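Local coordinates for cystalysin (Treponema denticola, PDB 1C7N), which binds pyridoxal-5'-phosphate and belongs to the class I and II aminotransferase family, with the PLP-dependent transferase fold, its chain pairing with a second copy, at residues M1-F5 / P47-E51; E70-V75 / C281-K286; R82-D86 / H216-S221; L156-K161 / I192-S196; Q303-K307 / A319-E323. One frame throughout, in Å; residues are numbered along the deposited sequence.

Contact 1 (M1-F5 / P47-E51); sequences MIYDF and PELIE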
# COMPACT_ATOMS: atom_id res chain seq x y z
N MET A 1 26.96 17.37 -1.06
CA MET A 1 26.61 16.31 -2.05
C MET A 1 26.58 16.88 -3.47
O MET A 1 26.20 18.03 -3.67
CB MET A 1 25.23 15.73 -1.72
CG MET A 1 24.89 14.45 -2.45
SD MET A 1 25.94 13.09 -1.92
CE MET A 1 25.08 12.54 -0.45
N ILE A 2 27.00 16.08 -4.44
CA ILE A 2 26.98 16.53 -5.83
C ILE A 2 25.77 15.85 -6.46
O ILE A 2 25.56 14.66 -6.28
CB ILE A 2 28.27 16.12 -6.57
CG1 ILE A 2 29.48 16.76 -5.88
CG2 ILE A 2 28.20 16.60 -8.02
CD1 ILE A 2 30.79 16.46 -6.55
N TYR A 3 24.96 16.62 -7.18
CA TYR A 3 23.75 16.08 -7.79
C TYR A 3 23.85 15.89 -9.30
O TYR A 3 24.60 16.59 -9.98
CB TYR A 3 22.57 16.98 -7.44
CG TYR A 3 22.42 17.18 -5.95
CD1 TYR A 3 22.47 18.45 -5.39
CD2 TYR A 3 22.28 16.08 -5.09
CE1 TYR A 3 22.39 18.63 -4.00
CE2 TYR A 3 22.19 16.25 -3.71
CZ TYR A 3 22.25 17.53 -3.17
OH TYR A 3 22.21 17.69 -1.81
N ASP A 4 23.09 14.93 -9.82
CA ASP A 4 23.11 14.62 -11.25
C ASP A 4 21.74 14.76 -11.93
O ASP A 4 20.83 13.98 -11.67
CB ASP A 4 23.63 13.19 -11.45
CG ASP A 4 23.70 12.78 -12.91
OD1 ASP A 4 23.15 13.50 -13.78
OD2 ASP A 4 24.29 11.73 -13.19
N PHE A 5 21.61 15.77 -12.79
CA PHE A 5 20.37 15.98 -13.54
C PHE A 5 20.72 15.99 -15.02
O PHE A 5 19.95 16.47 -15.85
CB PHE A 5 19.73 17.33 -13.17
CG PHE A 5 19.35 17.45 -11.72
CD1 PHE A 5 20.19 18.10 -10.81
CD2 PHE A 5 18.14 16.93 -11.26
CE1 PHE A 5 19.82 18.23 -9.47
CE2 PHE A 5 17.77 17.06 -9.93
CZ PHE A 5 18.62 17.71 -9.03
N PRO A 47 20.70 11.52 -3.88
CA PRO A 47 21.75 10.66 -3.32
C PRO A 47 21.54 10.39 -1.82
O PRO A 47 21.73 9.27 -1.36
CB PRO A 47 23.03 11.44 -3.61
CG PRO A 47 22.68 12.21 -4.85
CD PRO A 47 21.28 12.69 -4.56
N GLU A 48 21.16 11.42 -1.08
CA GLU A 48 20.93 11.28 0.35
C GLU A 48 19.86 10.22 0.64
O GLU A 48 19.99 9.44 1.58
CB GLU A 48 20.50 12.61 0.98
CG GLU A 48 21.57 13.70 0.96
CD GLU A 48 21.54 14.54 -0.31
OE1 GLU A 48 22.28 15.55 -0.37
OE2 GLU A 48 20.80 14.20 -1.26
N LEU A 49 18.80 10.21 -0.17
CA LEU A 49 17.73 9.24 0.01
C LEU A 49 18.26 7.83 -0.21
O LEU A 49 18.06 6.95 0.62
CB LEU A 49 16.57 9.50 -0.96
CG LEU A 49 15.43 8.47 -0.90
CD1 LEU A 49 14.88 8.40 0.50
CD2 LEU A 49 14.33 8.84 -1.89
N ILE A 50 18.93 7.62 -1.35
CA ILE A 50 19.47 6.31 -1.66
C ILE A 50 20.45 5.85 -0.58
O ILE A 50 20.34 4.74 -0.07
CB ILE A 50 20.18 6.32 -3.03
CG1 ILE A 50 19.18 6.69 -4.14
CG2 ILE A 50 20.76 4.96 -3.34
CD1 ILE A 50 18.08 5.67 -4.32
N GLU A 51 21.40 6.70 -0.22
CA GLU A 51 22.37 6.35 0.82
C GLU A 51 21.64 6.16 2.15
O GLU A 51 21.99 5.29 2.94
CB GLU A 51 23.44 7.45 0.93
CG GLU A 51 24.23 7.64 -0.35
CD GLU A 51 25.37 8.63 -0.23
OE1 GLU A 51 26.06 8.86 -1.25
OE2 GLU A 51 25.58 9.19 0.87
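Tyr3 and Pro47 meet where the irregular N-terminal segment runs past the first turn of helix 47-59. The tight part of the contact is here: Tyr3 CD2 lies 3.6 Å from Pro47 CD, with the proline at the ring's edge and the two side chains crossing at about a right angle. Met1 covers the adjoining side of the proline, its CG 3.7 Å from Pro47 CB, and the two slide past each other in opposite directions. Farther round the same ring edge comes Glu48. Bent at chi2 (88°), its chain brings the carboxylate to the tyrosine hydroxyl, and Tyr3 OH donates a hydrogen bond of 2.6 Å to Glu48 OE1. The hydroxyl comes in on the syn side of that oxygen, 16° out of the carboxylate plane, while ring and carboxylate planes stand 42° apart. Met1 CB also presses on Glu48 OE1 at 3.2 Å.

The looser side lies toward Glu51, an exposed residue whose OE2 is approached by Met1 CE at 3.6 Å; no hydrogen bond joins this pair. Behind the tight side, Trp291 on helix 289-313 meets the Tyr3 ring edge-to-face and also touches Pro47, so the N-terminal segment is wedged between two helices. Leu49 and Ile50 face the other way and pack on Leu62 and Leu57 of the second subunit. A short bond thus holds Glu48 OE1, while the contact buries Glu48 OE2 with no partner in the model, which would probably make the ionised carboxylate less favourable here.

Contact 2 (E70-V75 / C281-K286); sequences EYKKTV and CEICYK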
# COMPACT_ATOMS: atom_id res chain seq x y z
N GLU A 70 8.80 10.84 15.74
CA GLU A 70 9.79 11.64 15.03
C GLU A 70 9.34 11.84 13.58
O GLU A 70 9.53 12.92 13.01
CB GLU A 70 11.15 10.95 15.07
CG GLU A 70 12.25 11.66 14.28
CD GLU A 70 12.58 13.06 14.80
OE1 GLU A 70 13.51 13.69 14.25
OE2 GLU A 70 11.91 13.53 15.75
N TYR A 71 8.75 10.81 13.00
CA TYR A 71 8.26 10.89 11.62
C TYR A 71 7.20 11.98 11.53
O TYR A 71 7.24 12.83 10.64
CB TYR A 71 7.65 9.56 11.18
CG TYR A 71 6.91 9.65 9.86
CD1 TYR A 71 7.58 9.52 8.65
CD2 TYR A 71 5.54 9.90 9.83
CE1 TYR A 71 6.91 9.64 7.43
CE2 TYR A 71 4.85 10.02 8.61
CZ TYR A 71 5.54 9.88 7.42
OH TYR A 71 4.87 10.00 6.23
N LYS A 72 6.24 11.93 12.45
CA LYS A 72 5.17 12.90 12.48
C LYS A 72 5.73 14.29 12.71
O LYS A 72 5.28 15.26 12.08
CB LYS A 72 4.16 12.53 13.57
CG LYS A 72 3.58 11.14 13.40
CD LYS A 72 2.54 10.80 14.46
CE LYS A 72 1.94 9.43 14.18
NZ LYS A 72 0.68 9.20 14.94
N LYS A 73 6.70 14.41 13.61
CA LYS A 73 7.30 15.70 13.89
C LYS A 73 7.97 16.26 12.64
O LYS A 73 7.91 17.46 12.38
CB LYS A 73 8.36 15.60 14.99
CG LYS A 73 7.84 15.22 16.36
CD LYS A 73 8.90 15.48 17.43
CE LYS A 73 8.58 14.77 18.74
NZ LYS A 73 7.24 15.13 19.26
N THR A 74 8.61 15.38 11.87
CA THR A 74 9.30 15.78 10.64
C THR A 74 8.33 16.29 9.57
O THR A 74 8.63 17.22 8.84
CB THR A 74 10.13 14.60 10.08
OG1 THR A 74 11.12 14.21 11.04
CG2 THR A 74 10.84 15.01 8.80
N VAL A 75 7.15 15.67 9.49
CA VAL A 75 6.15 16.09 8.51
C VAL A 75 5.57 17.43 8.96
O VAL A 75 5.37 18.34 8.16
CB VAL A 75 5.03 15.04 8.41
CG1 VAL A 75 3.92 15.55 7.49
CG2 VAL A 75 5.61 13.74 7.88
N CYS A 281 10.20 9.23 3.34
CA CYS A 281 9.62 10.56 3.51
C CYS A 281 10.43 11.37 4.52
O CYS A 281 10.69 12.56 4.31
CB CYS A 281 8.17 10.45 3.99
SG CYS A 281 7.37 12.04 4.26
N GLU A 282 10.82 10.73 5.62
CA GLU A 282 11.61 11.41 6.64
C GLU A 282 12.97 11.85 6.10
O GLU A 282 13.39 13.00 6.31
CB GLU A 282 11.80 10.49 7.86
CG GLU A 282 12.70 11.11 8.93
CD GLU A 282 12.77 10.27 10.19
OE1 GLU A 282 13.77 10.39 10.93
OE2 GLU A 282 11.82 9.50 10.45
N ILE A 283 13.66 10.95 5.41
CA ILE A 283 14.96 11.27 4.84
C ILE A 283 14.86 12.45 3.86
O ILE A 283 15.70 13.35 3.88
CB ILE A 283 15.56 10.08 4.07
CG1 ILE A 283 15.84 8.92 5.03
CG2 ILE A 283 16.85 10.51 3.39
CD1 ILE A 283 16.23 7.64 4.32
N CYS A 284 13.84 12.42 3.01
CA CYS A 284 13.65 13.48 2.01
C CYS A 284 13.47 14.86 2.64
O CYS A 284 14.14 15.82 2.24
CB CYS A 284 12.45 13.19 1.11
SG CYS A 284 12.71 11.87 -0.11
N TYR A 285 12.55 14.96 3.59
CA TYR A 285 12.27 16.22 4.26
C TYR A 285 13.47 16.73 5.06
O TYR A 285 13.73 17.93 5.11
CB TYR A 285 11.06 16.06 5.18
CG TYR A 285 9.72 16.01 4.46
CD1 TYR A 285 8.55 15.70 5.15
CD2 TYR A 285 9.62 16.31 3.10
CE1 TYR A 285 7.31 15.71 4.51
CE2 TYR A 285 8.39 16.31 2.45
CZ TYR A 285 7.24 16.02 3.16
OH TYR A 285 6.02 16.04 2.53
N LYS A 286 14.20 15.81 5.68
CA LYS A 286 15.36 16.20 6.47
C LYS A 286 16.65 16.45 5.71
O LYS A 286 17.42 17.33 6.08
CB LYS A 286 15.64 15.14 7.54
CG LYS A 286 14.67 15.09 8.69
CD LYS A 286 15.14 14.07 9.72
CE LYS A 286 14.28 14.11 10.97
NZ LYS A 286 14.74 13.11 11.97
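Lys286 reaches across to Glu70, and its NZ donates a 2.7 Å hydrogen bond to Glu70 OE1 within a salt bridge. The bond uses the anti lone pair of that oxygen, the one turned away from OE2. The same ammonium also bridges to Glu282 OE1 at 3.1 Å, one turn back on its own helix, and meets this oxygen from above the carboxylate plane. Lys286 is extended beyond CG, which lets its methylene chain cross Thr74 at about a right angle, with CE 3.2 Å from Thr74 OG1 and CG against the threonine methyl. Deeper in, Thr74 CG2 rests on Tyr285 CB at 3.8 Å. Cys281 CB touches Tyr71 CE1 at the ring edge, 3.8 Å away, while the cysteine sulfur makes an oblique sulfur-aromatic contact with that ring.

Helices 69-83 and 275-287 pack here, the axes of the segments approaching to 9.6 Å with N-to-C directions 40° apart, a helix pair with an apolar seam at its centre and a salt-bridge network along one border. Lys286 between two glutamates probably offsets the repulsion of their like charges.

The second shell sets these groups. Thr74 OG1 donates to Glu70 O, the carbonyl that also accepts from Thr74 N, and the two donors come from opposite faces of its plane; the hydroxyl is thereby turned back to its own helix, leaving CG2 for Tyr285. Val75 CG2 lies over one face of the Tyr71 ring, toward its rim. Tyr71 OH is hydrogen-bonded to Asn249 on strand 248-251, and Trp78 stacks on the Tyr285 ring.

Contact 3 (R82-D86 / H216-S221); sequences RHQWD and HTVFQS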
# COMPACT_ATOMS: atom_id res chain seq x y z
N ARG A 82 8.32 25.03 5.30
CA ARG A 82 8.08 25.18 3.87
C ARG A 82 6.78 25.86 3.47
O ARG A 82 6.71 26.47 2.40
CB ARG A 82 8.14 23.80 3.21
CG ARG A 82 9.54 23.24 3.10
CD ARG A 82 10.24 23.78 1.87
NE ARG A 82 11.65 23.39 1.82
CZ ARG A 82 12.38 23.39 0.71
NH1 ARG A 82 11.85 23.77 -0.44
NH2 ARG A 82 13.66 23.03 0.77
N HIS A 83 5.75 25.78 4.31
CA HIS A 83 4.48 26.39 3.95
C HIS A 83 3.78 27.27 4.99
O HIS A 83 2.60 27.58 4.83
CB HIS A 83 3.51 25.29 3.48
CG HIS A 83 4.01 24.52 2.30
ND1 HIS A 83 4.72 23.34 2.42
CD2 HIS A 83 3.92 24.77 0.97
CE1 HIS A 83 5.05 22.91 1.21
NE2 HIS A 83 4.57 23.75 0.32
N GLN A 84 4.49 27.68 6.03
CA GLN A 84 3.89 28.53 7.07
C GLN A 84 2.57 27.90 7.49
O GLN A 84 1.58 28.60 7.74
CB GLN A 84 3.58 29.93 6.53
CG GLN A 84 4.69 30.61 5.78
CD GLN A 84 4.19 31.81 5.00
OE1 GLN A 84 3.30 31.69 4.15
NE2 GLN A 84 4.77 32.98 5.28
N TRP A 85 2.55 26.58 7.57
CA TRP A 85 1.35 25.84 7.92
C TRP A 85 1.51 25.14 9.26
O TRP A 85 2.36 24.27 9.41
CB TRP A 85 1.06 24.84 6.80
CG TRP A 85 -0.22 24.10 6.93
CD1 TRP A 85 -1.33 24.48 7.63
CD2 TRP A 85 -0.55 22.87 6.29
NE1 TRP A 85 -2.34 23.56 7.46
CE2 TRP A 85 -1.88 22.56 6.63
CE3 TRP A 85 0.15 22.00 5.44
CZ2 TRP A 85 -2.53 21.41 6.16
CZ3 TRP A 85 -0.49 20.86 4.97
CH2 TRP A 85 -1.81 20.57 5.33
N ASP A 86 0.67 25.52 10.21
CA ASP A 86 0.70 24.95 11.56
C ASP A 86 -0.27 23.78 11.73
O ASP A 86 -1.48 23.98 11.85
CB ASP A 86 0.37 26.04 12.58
CG ASP A 86 0.62 25.61 14.01
OD1 ASP A 86 0.21 26.34 14.93
OD2 ASP A 86 1.24 24.54 14.22
N HIS A 216 3.03 29.20 -3.12
CA HIS A 216 1.90 28.32 -2.84
C HIS A 216 1.32 28.63 -1.47
O HIS A 216 2.04 28.91 -0.51
CB HIS A 216 2.33 26.85 -2.88
CG HIS A 216 1.22 25.89 -2.57
ND1 HIS A 216 0.87 25.55 -1.28
CD2 HIS A 216 0.36 25.23 -3.38
CE1 HIS A 216 -0.16 24.72 -1.31
NE2 HIS A 216 -0.49 24.52 -2.58
N THR A 217 -0.01 28.60 -1.39
CA THR A 217 -0.71 28.84 -0.14
C THR A 217 -1.53 27.60 0.19
O THR A 217 -2.42 27.23 -0.57
CB THR A 217 -1.68 30.03 -0.27
OG1 THR A 217 -0.95 31.23 -0.57
CG2 THR A 217 -2.46 30.22 1.03
N VAL A 218 -1.21 26.94 1.30
CA VAL A 218 -1.97 25.76 1.70
C VAL A 218 -3.38 26.28 1.97
O VAL A 218 -3.59 27.12 2.84
CB VAL A 218 -1.39 25.13 2.98
CG1 VAL A 218 -2.31 24.04 3.49
CG2 VAL A 218 -0.01 24.55 2.69
N PHE A 219 -4.33 25.78 1.19
CA PHE A 219 -5.72 26.21 1.30
C PHE A 219 -6.30 26.29 2.71
O PHE A 219 -6.81 27.34 3.10
CB PHE A 219 -6.60 25.32 0.42
CG PHE A 219 -7.78 26.03 -0.18
CD1 PHE A 219 -8.47 25.46 -1.25
CD2 PHE A 219 -8.21 27.26 0.31
CE1 PHE A 219 -9.56 26.11 -1.82
CE2 PHE A 219 -9.30 27.92 -0.25
CZ PHE A 219 -9.98 27.34 -1.32
N GLN A 220 -6.21 25.21 3.47
CA GLN A 220 -6.78 25.21 4.82
C GLN A 220 -6.00 26.03 5.84
O GLN A 220 -6.40 26.12 7.00
CB GLN A 220 -6.93 23.77 5.34
CG GLN A 220 -5.62 23.07 5.65
CD GLN A 220 -5.85 21.75 6.37
OE1 GLN A 220 -6.25 20.75 5.77
NE2 GLN A 220 -5.63 21.76 7.68
N SER A 221 -4.91 26.65 5.42
CA SER A 221 -4.10 27.47 6.33
C SER A 221 -4.60 28.91 6.41
O SER A 221 -4.14 29.68 7.25
CB SER A 221 -2.64 27.48 5.87
OG SER A 221 -2.47 28.32 4.75
O HOH W 1 0.97 28.23 2.82
O HOH W 2 -4.99 24.40 8.66
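Trp85 brings its indole face against Val218 because CG stands opposite the backbone N (chi1 -174°), and Val218, with CG1 likewise opposite its own N, directs that methyl onto the ring. The methyl sits over the centre of the six-membered ring, 3.5 Å from its centroid and 12° off the normal, a CH-pi contact. The other methyl, Val218 CG2, turns to His83 and lies 3.7 Å from His83 CB, so CG1 serves the indole and CG2 the histidine. His83 CD2 approaches His216 ND1 at 3.9 Å, the rings oblique. At the indole's edge Gln220 CD comes to 3.3 Å from Trp85 CZ2, with amide and ring planes 72° apart, and Ser221 CB touches Trp85 CD1 from an oblique direction.

No direct hydrogen bond crosses the contact, but two waters bridge it. One accepts from Val218 N and donates to His83 O; the other, 3.0 Å from Trp85 NE1, accepts from it and from Gln220 NE2 and donates to Gln220 O. Within the turn, Ser221 N and OG both donate to Val218 O.

The end of helix 69-83, left at Gln84 with positive phi, is thus joined to the loop between strand 199-203 and helix 224-227. His83 NE2 bonds to Phe207 O and its ring stacks on Phe207, His216 NE2 bonds to Ser172 O, and Gln220 OE1 bonds to Thr232 on strand 230-234, which Trp85 also touches.

Contact 4 (L156-K161 / I192-S196); sequences LEKLSK and IVLKS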
# COMPACT_ATOMS: atom_id res chain seq x y z
N LEU A 156 -19.17 28.39 -10.08
CA LEU A 156 -18.80 27.63 -8.89
C LEU A 156 -19.74 27.92 -7.73
O LEU A 156 -20.15 27.00 -7.01
CB LEU A 156 -17.36 27.95 -8.47
CG LEU A 156 -16.84 27.22 -7.22
CD1 LEU A 156 -16.94 25.71 -7.42
CD2 LEU A 156 -15.41 27.63 -6.94
N GLU A 157 -20.11 29.19 -7.53
CA GLU A 157 -21.01 29.53 -6.44
C GLU A 157 -22.37 28.90 -6.70
O GLU A 157 -23.05 28.45 -5.78
CB GLU A 157 -21.17 31.05 -6.30
CG GLU A 157 -21.86 31.45 -5.00
CD GLU A 157 -22.06 32.94 -4.85
OE1 GLU A 157 -21.07 33.69 -5.00
OE2 GLU A 157 -23.20 33.37 -4.56
N LYS A 158 -22.77 28.87 -7.97
CA LYS A 158 -24.04 28.28 -8.35
C LYS A 158 -24.06 26.81 -7.98
O LYS A 158 -25.01 26.33 -7.36
CB LYS A 158 -24.27 28.43 -9.86
CG LYS A 158 -25.57 27.83 -10.34
CD LYS A 158 -25.75 28.06 -11.83
CE LYS A 158 -27.02 27.39 -12.34
NZ LYS A 158 -27.18 27.59 -13.81
N LEU A 159 -23.00 26.09 -8.35
CA LEU A 159 -22.91 24.66 -8.05
C LEU A 159 -22.88 24.35 -6.56
O LEU A 159 -23.41 23.34 -6.12
CB LEU A 159 -21.67 24.07 -8.72
CG LEU A 159 -21.62 24.11 -10.25
CD1 LEU A 159 -20.25 23.66 -10.73
CD2 LEU A 159 -22.71 23.21 -10.83
N SER A 160 -22.24 25.23 -5.78
CA SER A 160 -22.14 25.02 -4.34
C SER A 160 -23.50 25.11 -3.67
O SER A 160 -23.71 24.56 -2.58
CB SER A 160 -21.20 26.05 -3.71
OG SER A 160 -21.79 27.34 -3.75
N LYS A 161 -24.43 25.80 -4.31
CA LYS A 161 -25.77 25.96 -3.77
C LYS A 161 -26.63 24.71 -3.99
O LYS A 161 -27.68 24.56 -3.37
CB LYS A 161 -26.45 27.19 -4.39
CG LYS A 161 -25.87 28.51 -3.88
CD LYS A 161 -25.74 29.54 -5.00
CE LYS A 161 -27.07 29.80 -5.70
NZ LYS A 161 -26.90 30.72 -6.87
N ILE A 192 -17.20 30.86 -0.82
CA ILE A 192 -18.21 30.03 -1.44
C ILE A 192 -18.38 28.72 -0.66
O ILE A 192 -19.49 28.24 -0.44
CB ILE A 192 -17.83 29.68 -2.91
CG1 ILE A 192 -17.79 30.96 -3.75
CG2 ILE A 192 -18.83 28.68 -3.49
CD1 ILE A 192 -17.39 30.73 -5.19
N VAL A 193 -17.26 28.15 -0.22
CA VAL A 193 -17.29 26.90 0.53
C VAL A 193 -17.94 27.05 1.91
O VAL A 193 -18.82 26.26 2.26
CB VAL A 193 -15.87 26.33 0.72
CG1 VAL A 193 -15.91 25.12 1.66
CG2 VAL A 193 -15.30 25.91 -0.64
N LEU A 194 -17.50 28.04 2.68
CA LEU A 194 -18.04 28.26 4.02
C LEU A 194 -19.51 28.67 3.98
O LEU A 194 -20.25 28.49 4.95
CB LEU A 194 -17.23 29.34 4.74
CG LEU A 194 -15.75 29.04 4.97
CD1 LEU A 194 -15.10 30.21 5.69
CD2 LEU A 194 -15.59 27.76 5.78
N LYS A 195 -19.93 29.22 2.84
CA LYS A 195 -21.31 29.66 2.62
C LYS A 195 -22.25 28.49 2.35
O LYS A 195 -23.47 28.61 2.51
CB LYS A 195 -21.33 30.63 1.43
CG LYS A 195 -22.67 30.75 0.72
CD LYS A 195 -22.51 31.35 -0.67
CE LYS A 195 -21.63 30.47 -1.56
NZ LYS A 195 -22.14 29.07 -1.70
N SER A 196 -21.69 27.37 1.92
CA SER A 196 -22.49 26.18 1.62
C SER A 196 -22.12 25.04 2.56
O SER A 196 -21.39 25.23 3.52
CB SER A 196 -22.23 25.74 0.18
OG SER A 196 -20.88 25.34 0.02
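Lys195 leans over to helix 153-160 and ends at Ser160. From CB its chain starts extended, then bends at chi3 (61°) and again at chi4 (57°), which turns NZ in between the two helices. Near the tip, CE lies 3.6 Å from Glu157 CG, the two side chains crossing at about a right angle. NZ then donates a 2.7 Å hydrogen bond to Ser160 OG and a second one, 3.0 Å, to Ile192 O, where it sits in the carbonyl plane on a lone pair. The ammonium is therefore held between a hydroxyl of one helix and a carbonyl of the other. Lys195 NZ lies 5.3 Å from Glu157 OE2, too far for a salt bridge, though the carboxylate probably still favours the charge there.

Ser160 OG serves both ways: while accepting from the lysine, it donates to Glu157 O at 2.6 Å, from a direction tilted out of that carbonyl's plane. Beneath this polar bridge Ile192 fills the gap between the helices. Its CG2 packs on Ser160 CB at 3.5 Å, and its CD1 touches both Glu157 CB and the Leu156 methyl CD2. At the far end Ser196 CB closes on Ser160 O at 3.3 Å.

Leu156 continues inward onto Ile117 of strand 115-118, and Val193 packs on Leu226 of helix 224-227. Strand 165-171 runs between the two helices in sequence, and they pack side by side at the periphery of the large mixed sheet, as expected of the alpha/beta domain of a PLP-dependent transferase.

Contact 5 (Q303-K307 / A319-E323); sequences QRIVK and APLIE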
# COMPACT_ATOMS: atom_id res chain seq x y z
N GLN A 303 11.30 24.37 -19.05
CA GLN A 303 10.06 24.99 -19.52
C GLN A 303 10.43 26.16 -20.45
O GLN A 303 9.69 26.48 -21.38
CB GLN A 303 9.20 25.50 -18.36
CG GLN A 303 9.86 26.61 -17.54
CD GLN A 303 8.89 27.32 -16.62
OE1 GLN A 303 7.66 27.16 -16.73
NE2 GLN A 303 9.43 28.14 -15.72
N ARG A 304 11.57 26.79 -20.19
CA ARG A 304 12.00 27.90 -21.04
C ARG A 304 12.55 27.35 -22.35
O ARG A 304 12.39 27.96 -23.41
CB ARG A 304 13.04 28.76 -20.29
CG ARG A 304 12.41 29.51 -19.10
CD ARG A 304 13.43 30.13 -18.16
NE ARG A 304 12.79 30.77 -17.01
CZ ARG A 304 12.08 31.90 -17.06
NH1 ARG A 304 11.92 32.54 -18.21
NH2 ARG A 304 11.53 32.39 -15.96
N ILE A 305 13.17 26.18 -22.31
CA ILE A 305 13.69 25.56 -23.53
C ILE A 305 12.52 25.25 -24.46
O ILE A 305 12.58 25.49 -25.67
CB ILE A 305 14.46 24.24 -23.21
CG1 ILE A 305 15.76 24.56 -22.47
CG2 ILE A 305 14.76 23.47 -24.51
CD1 ILE A 305 16.57 23.33 -22.10
N VAL A 306 11.44 24.72 -23.89
CA VAL A 306 10.25 24.36 -24.65
C VAL A 306 9.61 25.62 -25.24
O VAL A 306 9.34 25.70 -26.43
CB VAL A 306 9.21 23.62 -23.75
CG1 VAL A 306 7.95 23.30 -24.55
CG2 VAL A 306 9.83 22.33 -23.20
N LYS A 307 9.36 26.61 -24.38
CA LYS A 307 8.76 27.87 -24.82
C LYS A 307 9.57 28.46 -25.97
O LYS A 307 9.00 28.83 -27.00
CB LYS A 307 8.72 28.85 -23.64
CG LYS A 307 8.23 30.25 -23.98
CD LYS A 307 8.12 31.08 -22.71
CE LYS A 307 8.05 32.58 -22.99
NZ LYS A 307 6.91 32.93 -23.88
N ALA A 319 3.78 27.40 -25.78
CA ALA A 319 4.20 26.68 -24.58
C ALA A 319 4.53 27.72 -23.51
O ALA A 319 5.70 28.06 -23.30
CB ALA A 319 5.43 25.82 -24.88
N PRO A 320 3.51 28.26 -22.84
CA PRO A 320 3.69 29.27 -21.79
C PRO A 320 4.38 28.70 -20.56
O PRO A 320 4.26 27.51 -20.27
CB PRO A 320 2.25 29.71 -21.47
CG PRO A 320 1.48 29.35 -22.72
CD PRO A 320 2.08 28.04 -23.11
N LEU A 321 5.09 29.55 -19.83
CA LEU A 321 5.75 29.09 -18.61
C LEU A 321 4.66 28.72 -17.62
O LEU A 321 3.55 29.24 -17.68
CB LEU A 321 6.63 30.21 -18.03
CG LEU A 321 7.74 30.75 -18.94
CD1 LEU A 321 8.62 31.70 -18.13
CD2 LEU A 321 8.58 29.61 -19.51
N ILE A 322 4.97 27.81 -16.70
CA ILE A 322 4.01 27.39 -15.70
C ILE A 322 4.40 27.98 -14.34
O ILE A 322 5.52 28.45 -14.17
CB ILE A 322 3.96 25.86 -15.59
CG1 ILE A 322 5.37 25.32 -15.32
CG2 ILE A 322 3.38 25.27 -16.88
CD1 ILE A 322 5.44 23.82 -15.21
N GLU A 323 3.47 27.94 -13.39
CA GLU A 323 3.73 28.48 -12.06
C GLU A 323 4.16 27.38 -11.08
O GLU A 323 4.94 27.63 -10.15
CB GLU A 323 2.48 29.18 -11.54
CG GLU A 323 1.79 30.07 -12.58
CD GLU A 323 0.61 30.85 -12.02
OE1 GLU A 323 -0.11 30.31 -11.15
OE2 GLU A 323 0.39 31.99 -12.47
O HOH W 3 7.59 30.32 -14.62
O HOH W 4 6.19 29.22 -27.16
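Segment 319-323 runs without regular structure along one side of segment 303-307 of helix 289-313, with CA atoms 4.7 Å apart at Lys307 and Ala319 and 6.0 Å apart at Gln303 and Leu321. Gln303 makes the direct polar link: its OE1 accepts from Ile322 N at 2.8 Å, nearly straight at the hydrogen (164°) and in the carbonyl plane. With chi1 at 64°, CG fits between the backbone N and carbonyl carbon, which sends the otherwise extended chain across Leu321 at about a right angle. Gln303 NE2 bonds to Asp300 and, through a water, to Ile322 O, so both ends of the amide are held and its flip is settled.

Leu321 spreads its two methyls over the helix. CD1 lies over one face of the Arg304 guanidinium, 3.4 Å from Arg304 NH1, while CD2 meets Lys307 CD at 3.6 Å and the Gln303 amide carbon. The charged ends turn to their own helix, Arg304 NE to Asp300 and Lys307 NZ to Glu311. Lower down, Val306 CG1 packs on Ala319 CB at 3.6 Å, and Lys307 CB leans on Ala319 O.

Val306 and Ala319 also touch Gln328 and Ile330 of strand 327-331. The chain has turned back after helix 289-313 and lies along it before entering the small antiparallel sheet, a helix-to-strand connection in the C-terminal part of this aminotransferase-family fold.

From the N terminus, contact 1 closes first, bringing the leading residues back to helix 47-59. Contact 2 then opens on helix 69-83 and closes some 200 residues later on helix 275-287, enclosing all the strands of the large mixed sheet. Contact 3 starts near the end of that same helix and nests inside this loop; contact 4, between two helices flanking the sheet, nests inside contact 3. Contact 5 follows in series, a short loop from helix 289-313 toward the small sheet. Contacts 1 and 2 touch, Leu49 packing on Ile283 and Cys284, whereas contacts 1 and 4 lie on opposite sides of the chain's centre, their own centres 46 Å apart.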